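Putative transcriptional regulator (Streptomyces coelicolor, PDB 2ZB9) probably acts as a TetR-family transcription regulator, binding cis-regulatory DNA through a helix-turn-helix motif. Local coordinates at residues Lys62-Ser66 with Lys67-Ala71; Tyr75-Ala78 with Val79-Thr82; Arg100-Thr103 with His104-Arg108; Arg149-Glu153 with Leu154-Arg158. All coordinates share one frame; numbering follows the deposited sequence.

Interaction 1: residues Lys62-Ser66 with Lys67-Ala71; sequences KWWPS and KGALA
The turn that leads out of the predicted helix-turn-helix motif, from helix 57-63 into helix 67-83, is fixed here by an N-cap at S66 and by W64 packed against L70. S66 occupies the N-cap position, and its OG accepts from the backbone N of A69 at 3.2 Å with an N-H...O angle of 169°, a nearly straight capping bond. The torsion explains the reach: chi1 of 73° sets OG between the backbone N and the carbonyl carbon of S66, facing the first turn of the helix. One residue further on, L70 N donates to S66 O at 3.0 Å, so backbone and side chain of the same serine both take up amides of the opening turn.

The apolar half of the contact belongs to W64, the first residue to leave helical angles. L70 CD1 lies 3.6 Å from W64 CD2 and is equally near CE3, on the other side of the ring plane from CB of W63, both offset toward the rim. The side chains of W64 and L70 cross at about a right angle. Beside them P65 CD approaches A69 CB at 4.2 Å, a looser apolar touch. The polar end of the indole, NE1, is hydrogen-bonded to D73 one turn further along helix 67-83, which would limit rotation of the ring.

Beyond this turn, W64 packs on V28 and L29 of helix 20-39, and L70 reaches V32 of that helix together with F46 and V49 of helix 46-53.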
loop_
_atom_site.group_PDB
_atom_site.type_symbol
_atom_site.label_atom_id
_atom_site.label_comp_id
_atom_site.label_asym_id
_atom_site.label_seq_id
_atom_site.Cartn_x
_atom_site.Cartn_y
_atom_site.Cartn_z
ATOM N N LYS A 62 -13.197 -19.431 20.822
ATOM C CA LYS A 62 -13.057 -18.466 21.913
ATOM C C LYS A 62 -11.892 -17.507 21.696
ATOM O O LYS A 62 -12.000 -16.310 21.978
ATOM C CB LYS A 62 -12.835 -19.182 23.248
ATOM C CG LYS A 62 -13.969 -20.068 23.720
ATOM C CD LYS A 62 -13.600 -20.667 25.070
ATOM C CE LYS A 62 -14.634 -21.659 25.571
ATOM N NZ LYS A 62 -14.176 -22.249 26.862
ATOM N N TRP A 63 -10.771 -18.039 21.216
ATOM C CA TRP A 63 -9.585 -17.221 20.987
ATOM C C TRP A 63 -9.591 -16.468 19.660
ATOM O O TRP A 63 -9.017 -15.386 19.556
ATOM C CB TRP A 63 -8.325 -18.082 21.071
ATOM C CG TRP A 63 -8.062 -18.636 22.428
ATOM C CD1 TRP A 63 -8.380 -18.061 23.625
ATOM C CD2 TRP A 63 -7.342 -19.834 22.736
ATOM N NE1 TRP A 63 -7.899 -18.825 24.659
ATOM C CE2 TRP A 63 -7.257 -19.921 24.143
ATOM C CE3 TRP A 63 -6.758 -20.845 21.960
ATOM C CZ2 TRP A 63 -6.611 -20.977 24.793
ATOM C CZ3 TRP A 63 -6.113 -21.899 22.607
ATOM C CH2 TRP A 63 -6.046 -21.953 24.011
ATOM N N TRP A 64 -10.228 -17.040 18.645
ATOM C CA TRP A 64 -10.291 -16.396 17.338
ATOM C C TRP A 64 -11.724 -16.417 16.835
ATOM O O TRP A 64 -12.202 -17.424 16.313
ATOM C CB TRP A 64 -9.361 -17.106 16.352
ATOM C CG TRP A 64 -7.941 -17.080 16.809
ATOM C CD1 TRP A 64 -7.083 -16.019 16.760
ATOM C CD2 TRP A 64 -7.235 -18.133 17.473
ATOM N NE1 TRP A 64 -5.889 -16.344 17.359
ATOM C CE2 TRP A 64 -5.955 -17.639 17.810
ATOM C CE3 TRP A 64 -7.560 -19.453 17.825
ATOM C CZ2 TRP A 64 -5.001 -18.408 18.477
ATOM C CZ3 TRP A 64 -6.611 -20.222 18.489
ATOM C CH2 TRP A 64 -5.348 -19.696 18.809
ATOM N N PRO A 65 -12.425 -15.285 16.977
ATOM C CA PRO A 65 -13.818 -15.118 16.562
ATOM C C PRO A 65 -14.084 -15.312 15.075
ATOM O O PRO A 65 -15.234 -15.440 14.662
ATOM C CB PRO A 65 -14.142 -13.705 17.038
ATOM C CG PRO A 65 -12.828 -12.998 16.852
ATOM C CD PRO A 65 -11.867 -14.006 17.448
ATOM N N SER A 66 -13.034 -15.341 14.264
ATOM C CA SER A 66 -13.240 -15.525 12.836
ATOM C C SER A 66 -12.042 -16.123 12.128
ATOM O O SER A 66 -10.930 -16.148 12.653
ATOM C CB SER A 66 -13.578 -14.189 12.172
ATOM O OG SER A 66 -12.423 -13.370 12.088
ATOM N N LYS A 67 -12.290 -16.601 10.918
ATOM C CA LYS A 67 -11.258 -17.184 10.079
ATOM C C LYS A 67 -10.181 -16.121 9.828
ATOM O O LYS A 67 -8.984 -16.415 9.835
ATOM C CB LYS A 67 -11.903 -17.646 8.770
ATOM C CG LYS A 67 -10.978 -17.787 7.579
ATOM C CD LYS A 67 -10.002 -18.927 7.729
ATOM C CE LYS A 67 -9.238 -19.128 6.428
ATOM N NZ LYS A 67 -10.159 -19.502 5.317
ATOM N N GLY A 68 -10.622 -14.882 9.619
ATOM C CA GLY A 68 -9.698 -13.788 9.380
ATOM C C GLY A 68 -8.743 -13.583 10.538
ATOM O O GLY A 68 -7.534 -13.479 10.340
ATOM N N ALA A 69 -9.285 -13.529 11.752
ATOM C CA ALA A 69 -8.469 -13.352 12.946
ATOM C C ALA A 69 -7.522 -14.532 13.140
ATOM O O ALA A 69 -6.380 -14.357 13.580
ATOM C CB ALA A 69 -9.358 -13.201 14.173
ATOM N N LEU A 70 -7.999 -15.729 12.814
ATOM C CA LEU A 70 -7.185 -16.931 12.954
ATOM C C LEU A 70 -5.973 -16.856 12.029
ATOM O O LEU A 70 -4.840 -17.067 12.455
ATOM C CB LEU A 70 -8.009 -18.178 12.621
ATOM C CG LEU A 70 -7.286 -19.516 12.789
ATOM C CD1 LEU A 70 -6.960 -19.748 14.258
ATOM C CD2 LEU A 70 -8.164 -20.639 12.266
ATOM N N ALA A 71 -6.217 -16.542 10.763
ATOM C CA ALA A 71 -5.140 -16.439 9.790
ATOM C C ALA A 71 -4.140 -15.336 10.137
ATOM O O ALA A 71 -2.933 -15.580 10.132
ATOM C CB ALA A 71 -5.716 -16.207 8.405
#

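Interaction 2: residues Tyr75-Ala78 with Val79-Thr82; sequences YFHA and VEDT
Y75 and V79, one turn apart on helix 67-83, make the apolar part of this contact. CG1 of V79 stands over one face of the tyrosine ring, 4.2 Å from its centroid and 26° off the normal, a CH-pi contact whose nearest ring atom is CZ. With CG anti to the backbone N (chi1 -174°), the Y75 ring runs along the helix and its far end comes alongside that methyl. Replacing Y75 by alanine would probably open a gap beside V79 CG1 and take from Y136 the ring that meets it.

Among direct backbone bonds, V79 N donates to Y75 O at 3.2 Å. Water continues the pattern where the helix kinks: one molecule donates to H77 O at 2.7 Å and accepts from D81 N, and another donates to A78 O at 2.7 Å and accepts from T82 N at 3.0 Å.

The charged end of E80 runs beside H77, both pointing the same way, with OE1 3.6 Å from ND1 and the imidazole and carboxylate planes 70° apart.

Water inserted between backbone C=O and N-H groups, as here, is characteristic of a hydrated helix kink.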
loop_
_atom_site.group_PDB
_atom_site.type_symbol
_atom_site.label_atom_id
_atom_site.label_comp_id
_atom_site.label_asym_id
_atom_site.label_seq_id
_atom_site.Cartn_x
_atom_site.Cartn_y
_atom_site.Cartn_z
ATOM N N TYR A 75 -0.350 -15.785 11.127
ATOM C CA TYR A 75 0.638 -15.213 10.225
ATOM C C TYR A 75 1.637 -14.345 10.975
ATOM O O TYR A 75 2.844 -14.487 10.795
ATOM C CB TYR A 75 -0.036 -14.381 9.135
ATOM C CG TYR A 75 0.947 -13.886 8.102
ATOM C CD1 TYR A 75 1.441 -14.741 7.117
ATOM C CD2 TYR A 75 1.434 -12.583 8.150
ATOM C CE1 TYR A 75 2.405 -14.307 6.204
ATOM C CE2 TYR A 75 2.394 -12.140 7.248
ATOM C CZ TYR A 75 2.876 -13.003 6.282
ATOM O OH TYR A 75 3.842 -12.560 5.409
ATOM N N PHE A 76 1.139 -13.452 11.826
ATOM C CA PHE A 76 2.026 -12.574 12.586
ATOM C C PHE A 76 3.084 -13.380 13.348
ATOM O O PHE A 76 4.276 -13.063 13.314
ATOM C CB PHE A 76 1.207 -11.705 13.551
ATOM C CG PHE A 76 2.044 -10.800 14.413
ATOM C CD1 PHE A 76 2.666 -11.287 15.567
ATOM C CD2 PHE A 76 2.230 -9.462 14.062
ATOM C CE1 PHE A 76 3.464 -10.456 16.357
ATOM C CE2 PHE A 76 3.024 -8.624 14.841
ATOM C CZ PHE A 76 3.646 -9.121 15.996
ATOM N N HIS A 77 2.649 -14.434 14.027
ATOM C CA HIS A 77 3.576 -15.263 14.787
ATOM C C HIS A 77 4.493 -16.143 13.934
ATOM O O HIS A 77 5.562 -16.546 14.381
ATOM C CB HIS A 77 2.788 -16.098 15.794
ATOM C CG HIS A 77 2.186 -15.271 16.887
ATOM N ND1 HIS A 77 2.920 -14.814 17.960
ATOM C CD2 HIS A 77 0.951 -14.732 17.018
ATOM C CE1 HIS A 77 2.165 -14.026 18.703
ATOM N NE2 HIS A 77 0.967 -13.958 18.154
ATOM N N ALA A 78 4.087 -16.425 12.703
ATOM C CA ALA A 78 4.908 -17.240 11.815
ATOM C C ALA A 78 6.098 -16.462 11.236
ATOM O O ALA A 78 7.148 -17.041 10.972
ATOM C CB ALA A 78 4.054 -17.792 10.679
ATOM N N VAL A 79 5.932 -15.157 11.034
ATOM C CA VAL A 79 6.998 -14.337 10.463
ATOM C C VAL A 79 7.704 -13.447 11.478
ATOM O O VAL A 79 8.681 -12.775 11.150
ATOM C CB VAL A 79 6.454 -13.435 9.316
ATOM C CG1 VAL A 79 5.858 -14.294 8.212
ATOM C CG2 VAL A 79 5.410 -12.470 9.849
ATOM N N GLU A 80 7.224 -13.461 12.716
ATOM C CA GLU A 80 7.790 -12.629 13.770
ATOM C C GLU A 80 9.306 -12.670 13.922
ATOM O O GLU A 80 9.956 -11.628 13.895
ATOM C CB GLU A 80 7.134 -12.960 15.115
ATOM C CG GLU A 80 7.669 -12.132 16.274
ATOM C CD GLU A 80 6.831 -12.265 17.535
ATOM O OE1 GLU A 80 6.194 -13.323 17.727
ATOM O OE2 GLU A 80 6.821 -11.314 18.344
ATOM N N ASP A 81 9.871 -13.862 14.094
ATOM C CA ASP A 81 11.315 -13.994 14.264
ATOM C C ASP A 81 12.082 -13.509 13.044
ATOM O O ASP A 81 13.072 -12.783 13.154
ATOM C CB ASP A 81 11.690 -15.449 14.546
ATOM C CG ASP A 81 11.252 -15.911 15.925
ATOM O OD1 ASP A 81 11.604 -17.046 16.310
ATOM O OD2 ASP A 81 10.559 -15.143 16.629
ATOM N N THR A 82 11.616 -13.924 11.875
ATOM C CA THR A 82 12.238 -13.551 10.616
ATOM C C THR A 82 12.194 -12.043 10.354
ATOM O O THR A 82 13.116 -11.493 9.753
ATOM C CB THR A 82 11.547 -14.274 9.448
ATOM O OG1 THR A 82 11.509 -15.682 9.721
ATOM C CG2 THR A 82 12.297 -14.037 8.147
HETATM O O HOH W 1 8.294 -16.328 14.230
HETATM O O HOH W 2 6.238 -15.721 17.512
HETATM O O HOH W 3 9.707 -16.226 11.561
#

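Interaction 3: residues Arg100-Thr103 with His104-Arg108; sequences RAFT and HVMTR
T103 O is gripped twice by a single residue, T107, whose backbone N and hydroxyl reach it from opposite faces of the carbonyl plane. The hydroxyl bond is the shorter: T107 OG1 donates to T103 O at 2.7 Å from a position 38° out of that plane. The amide bond from T107 N to the same oxygen measures 2.9 Å. A chi1 of 62° puts OG1 between the backbone N and the carbonyl carbon of T107, turned back toward the preceding turn. A valine here would probably leave T103 O without its hydroxyl donor, so that this residue would hold it by the backbone N only. The hydroxyl of T103 itself is used differently, bonding to the carbonyl of L99.

These are i to i+4 links within helix 91-108 of the TetR-type C-terminal domain, and the same spacing brings F102 and M106 together in a Met-aromatic contact. M106 CG lies over one face of the F102 ring, 3.8 Å from the centroid and 15° off the normal, displaced toward the rim. SD lies obliquely, 4.7 Å from that centroid, the chain bending at chi2. Routine backbone bonds join the same turns, among them M106 N to F102 O at 2.9 Å.

Helix 163-179 contributes W171 and Y175, each edge-to-face with F102, while Y175 and L178 also touch M106. On another side of the helix, R100 forms a salt bridge with D187 and a hydrogen bond with T191 of helix 187-199.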
loop_
_atom_site.group_PDB
_atom_site.type_symbol
_atom_site.label_atom_id
_atom_site.label_comp_id
_atom_site.label_asym_id
_atom_site.label_seq_id
_atom_site.Cartn_x
_atom_site.Cartn_y
_atom_site.Cartn_z
ATOM N N ARG A 100 15.353 -6.394 3.824
ATOM C CA ARG A 100 15.687 -7.510 2.932
ATOM C C ARG A 100 14.991 -8.796 3.364
ATOM O O ARG A 100 14.518 -9.563 2.526
ATOM C CB ARG A 100 17.203 -7.713 2.865
ATOM C CG ARG A 100 17.874 -6.730 1.908
ATOM C CD ARG A 100 19.384 -6.653 2.084
ATOM N NE ARG A 100 19.923 -5.623 1.198
ATOM C CZ ARG A 100 21.102 -5.026 1.343
ATOM N NH1 ARG A 100 21.907 -5.346 2.349
ATOM N NH2 ARG A 100 21.468 -4.089 0.478
ATOM N N ALA A 101 14.921 -9.036 4.668
ATOM C CA ALA A 101 14.235 -10.225 5.160
ATOM C C ALA A 101 12.744 -10.059 4.818
ATOM O O ALA A 101 12.066 -11.013 4.429
ATOM C CB ALA A 101 14.436 -10.361 6.671
ATOM N N PHE A 102 12.251 -8.828 4.937
ATOM C CA PHE A 102 10.857 -8.517 4.631
ATOM C C PHE A 102 10.580 -8.785 3.157
ATOM O O PHE A 102 9.584 -9.409 2.802
ATOM C CB PHE A 102 10.572 -7.047 4.945
ATOM C CG PHE A 102 9.179 -6.609 4.603
ATOM C CD1 PHE A 102 8.090 -7.095 5.316
ATOM C CD2 PHE A 102 8.955 -5.691 3.580
ATOM C CE1 PHE A 102 6.789 -6.665 5.017
ATOM C CE2 PHE A 102 7.661 -5.256 3.272
ATOM C CZ PHE A 102 6.579 -5.745 3.995
ATOM N N THR A 103 11.471 -8.294 2.303
ATOM C CA THR A 103 11.342 -8.480 0.866
ATOM C C THR A 103 11.376 -9.957 0.498
ATOM O O THR A 103 10.620 -10.407 -0.361
ATOM C CB THR A 103 12.462 -7.721 0.117
ATOM O OG1 THR A 103 12.223 -6.312 0.232
ATOM C CG2 THR A 103 12.492 -8.104 -1.359
ATOM N N HIS A 104 12.253 -10.713 1.147
ATOM C CA HIS A 104 12.347 -12.139 0.878
ATOM C C HIS A 104 11.002 -12.789 1.200
ATOM O O HIS A 104 10.456 -13.546 0.396
ATOM C CB HIS A 104 13.439 -12.778 1.736
ATOM C CG HIS A 104 13.514 -14.267 1.596
ATOM N ND1 HIS A 104 14.145 -14.885 0.538
ATOM C CD2 HIS A 104 13.000 -15.259 2.361
ATOM C CE1 HIS A 104 14.016 -16.196 0.657
ATOM N NE2 HIS A 104 13.325 -16.449 1.754
ATOM N N VAL A 105 10.469 -12.488 2.380
ATOM C CA VAL A 105 9.182 -13.038 2.788
ATOM C C VAL A 105 8.075 -12.687 1.802
ATOM O O VAL A 105 7.303 -13.552 1.384
ATOM C CB VAL A 105 8.759 -12.516 4.186
ATOM C CG1 VAL A 105 7.285 -12.850 4.447
ATOM C CG2 VAL A 105 9.630 -13.148 5.265
ATOM N N MET A 106 8.007 -11.417 1.420
ATOM C CA MET A 106 6.959 -10.946 0.516
ATOM C C MET A 106 7.042 -11.363 -0.954
ATOM O O MET A 106 6.016 -11.402 -1.640
ATOM C CB MET A 106 6.864 -9.420 0.605
ATOM C CG MET A 106 6.575 -8.896 2.015
ATOM S SD MET A 106 5.039 -9.568 2.712
ATOM C CE MET A 106 3.840 -8.610 1.835
ATOM N N THR A 107 8.239 -11.690 -1.442
ATOM C CA THR A 107 8.398 -12.060 -2.852
ATOM C C THR A 107 8.821 -13.503 -3.132
ATOM O O THR A 107 8.543 -14.030 -4.210
ATOM C CB THR A 107 9.441 -11.155 -3.557
ATOM O OG1 THR A 107 10.715 -11.321 -2.923
ATOM C CG2 THR A 107 9.039 -9.692 -3.487
ATOM N N ARG A 108 9.499 -14.133 -2.179
ATOM C CA ARG A 108 9.989 -15.504 -2.361
ATOM C C ARG A 108 9.312 -16.505 -1.434
ATOM O O ARG A 108 9.792 -17.620 -1.260
ATOM C CB ARG A 108 11.501 -15.539 -2.116
ATOM C CG ARG A 108 12.265 -14.496 -2.912
ATOM C CD ARG A 108 12.227 -14.809 -4.396
ATOM N NE ARG A 108 12.418 -13.617 -5.216
ATOM C CZ ARG A 108 12.692 -13.641 -6.518
ATOM N NH1 ARG A 108 12.814 -14.803 -7.149
ATOM N NH2 ARG A 108 12.831 -12.505 -7.191
#

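Interaction 4: residues Arg149-Glu153 with Leu154-Arg158; sequences RHARE and LGQIR
A151 O takes a hydrogen bond from Q156 N at 2.8 Å and a weak one from L154 N at 3.2 Å, drawing the chain back over the end of helix 126-153. Its neighbour R152 O is also held twice: G155 N donates to it at 2.9 Å from well above the carbonyl plane (71° out), and a water donates to it at 2.8 Å while donating to I157 O as well. Together the bonds to A151 O and R152 O from Q156 N and G155 N, with G155 at a positive phi of 84°, constitute a Schellman motif. At those backbone angles a side chain on G155 would be jammed against the carbonyl oxygen of L154, which accounts for glycine at this position.

Apolar groups close over the same turn. I157 CD1 meets the methyl of A151, CB, at 3.8 Å, bringing the residue beyond the turn against the helix it has just left. On another flank, L154 CD1 lies over one face of the H150 imidazole, 4.2 Å from the ring centroid and 25° off the normal, a CH-pi contact. H150 turns its ring that way with CG anti to the backbone N.

Longer side chains tie the turn to its surroundings. R152 NH1 bonds to V161 O, just before helix 163-179, and R152 also packs on V163 of that helix. Q156 bridges G89 and V91, where helix 91-108 begins, and R158, salt-bridged to D160, reaches G200 of the second subunit, beyond helix 187-199.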
loop_
_atom_site.group_PDB
_atom_site.type_symbol
_atom_site.label_atom_id
_atom_site.label_comp_id
_atom_site.label_asym_id
_atom_site.label_seq_id
_atom_site.Cartn_x
_atom_site.Cartn_y
_atom_site.Cartn_z
ATOM N N ARG A 149 12.750 5.013 16.650
ATOM C CA ARG A 149 12.881 5.943 17.766
ATOM C C ARG A 149 14.188 5.691 18.511
ATOM O O ARG A 149 14.816 6.628 19.015
ATOM C CB ARG A 149 11.714 5.810 18.753
ATOM C CG ARG A 149 10.413 6.463 18.308
ATOM C CD ARG A 149 9.517 6.719 19.518
ATOM N NE ARG A 149 9.196 5.485 20.235
ATOM C CZ ARG A 149 8.264 4.617 19.846
ATOM N NH1 ARG A 149 7.555 4.851 18.750
ATOM N NH2 ARG A 149 8.045 3.511 20.549
ATOM N N HIS A 150 14.598 4.428 18.592
ATOM C CA HIS A 150 15.844 4.097 19.277
ATOM C C HIS A 150 16.999 4.777 18.543
ATOM O O HIS A 150 17.864 5.381 19.166
ATOM C CB HIS A 150 16.056 2.579 19.325
ATOM C CG HIS A 150 17.234 2.160 20.150
ATOM N ND1 HIS A 150 17.472 2.653 21.416
ATOM C CD2 HIS A 150 18.235 1.284 19.896
ATOM C CE1 HIS A 150 18.567 2.100 21.905
ATOM N NE2 HIS A 150 19.048 1.265 21.002
ATOM N N ALA A 151 17.001 4.690 17.218
ATOM C CA ALA A 151 18.043 5.331 16.423
ATOM C C ALA A 151 17.993 6.837 16.663
ATOM O O ALA A 151 19.029 7.490 16.767
ATOM C CB ALA A 151 17.834 5.031 14.942
ATOM N N ARG A 152 16.788 7.392 16.766
ATOM C CA ARG A 152 16.654 8.828 16.996
ATOM C C ARG A 152 17.209 9.221 18.368
ATOM O O ARG A 152 17.870 10.257 18.503
ATOM C CB ARG A 152 15.188 9.254 16.877
ATOM C CG ARG A 152 14.973 10.769 16.942
ATOM C CD ARG A 152 13.506 11.138 16.742
ATOM N NE ARG A 152 12.681 10.628 17.830
ATOM C CZ ARG A 152 11.356 10.538 17.794
ATOM N NH1 ARG A 152 10.688 10.934 16.717
ATOM N NH2 ARG A 152 10.701 10.021 18.827
ATOM N N GLU A 153 16.946 8.390 19.376
ATOM C CA GLU A 153 17.428 8.651 20.731
ATOM C C GLU A 153 18.951 8.601 20.761
ATOM O O GLU A 153 19.584 9.320 21.535
ATOM C CB GLU A 153 16.843 7.625 21.719
ATOM C CG GLU A 153 15.326 7.724 21.861
ATOM C CD GLU A 153 14.698 6.590 22.674
ATOM O OE1 GLU A 153 13.452 6.599 22.826
ATOM O OE2 GLU A 153 15.436 5.696 23.159
ATOM N N LEU A 154 19.541 7.762 19.911
ATOM C CA LEU A 154 20.997 7.648 19.848
ATOM C C LEU A 154 21.585 8.714 18.921
ATOM O O LEU A 154 22.799 8.777 18.724
ATOM C CB LEU A 154 21.418 6.261 19.349
ATOM C CG LEU A 154 21.006 5.031 20.165
ATOM C CD1 LEU A 154 21.699 3.791 19.600
ATOM C CD2 LEU A 154 21.392 5.224 21.629
ATOM N N GLY A 155 20.715 9.536 18.339
ATOM C CA GLY A 155 21.163 10.601 17.457
ATOM C C GLY A 155 21.427 10.255 16.001
ATOM O O GLY A 155 22.003 11.065 15.283
ATOM N N GLN A 156 21.003 9.079 15.544
ATOM C CA GLN A 156 21.245 8.688 14.154
ATOM C C GLN A 156 20.148 9.180 13.214
ATOM O O GLN A 156 20.246 9.051 12.000
ATOM C CB GLN A 156 21.381 7.169 14.053
ATOM C CG GLN A 156 22.238 6.576 15.157
ATOM C CD GLN A 156 22.669 5.149 14.879
ATOM O OE1 GLN A 156 21.883 4.328 14.405
ATOM N NE2 GLN A 156 23.923 4.843 15.192
ATOM N N ILE A 157 19.100 9.739 13.798
ATOM C CA ILE A 157 17.976 10.278 13.052
ATOM C C ILE A 157 17.686 11.626 13.701
ATOM O O ILE A 157 17.700 11.732 14.925
ATOM C CB ILE A 157 16.731 9.347 13.167
ATOM C CG1 ILE A 157 16.957 8.079 12.331
ATOM C CG2 ILE A 157 15.462 10.086 12.704
ATOM C CD1 ILE A 157 15.812 7.074 12.399
ATOM N N ARG A 158 17.445 12.654 12.893
ATOM C CA ARG A 158 17.166 13.979 13.444
ATOM C C ARG A 158 16.058 13.861 14.480
ATOM O O ARG A 158 15.102 13.116 14.298
ATOM C CB ARG A 158 16.795 14.964 12.323
ATOM C CG ARG A 158 17.963 15.217 11.369
ATOM C CD ARG A 158 17.718 16.345 10.365
ATOM N NE ARG A 158 16.763 16.000 9.312
ATOM C CZ ARG A 158 15.470 16.303 9.345
ATOM N NH1 ARG A 158 14.969 16.960 10.383
ATOM N NH2 ARG A 158 14.680 15.968 8.332
HETATM O O HOH W 4 18.453 12.747 17.433
#

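Interactions 1 and 2 adjoin in sequence and share helix 67-83, their centres 17 Å apart: the first caps the helix beside the predicted DNA-binding motif, the second lies further along it, about 7 Å from the centre of the chain. Interaction 2 packs on interaction 3, Y75 OH lying 3.6 Å from V105 CG1 and T82 O 3.5 Å from A101 CB, and so joins the helix leading from the DNA-binding region to the C-terminal domain. Interaction 4, in that domain, touches none of the others, its nearest atoms about 14 Å from interaction 2 and about 15 Å from interaction 3. Its centre lies 37 Å from that of interaction 1, near the second subunit.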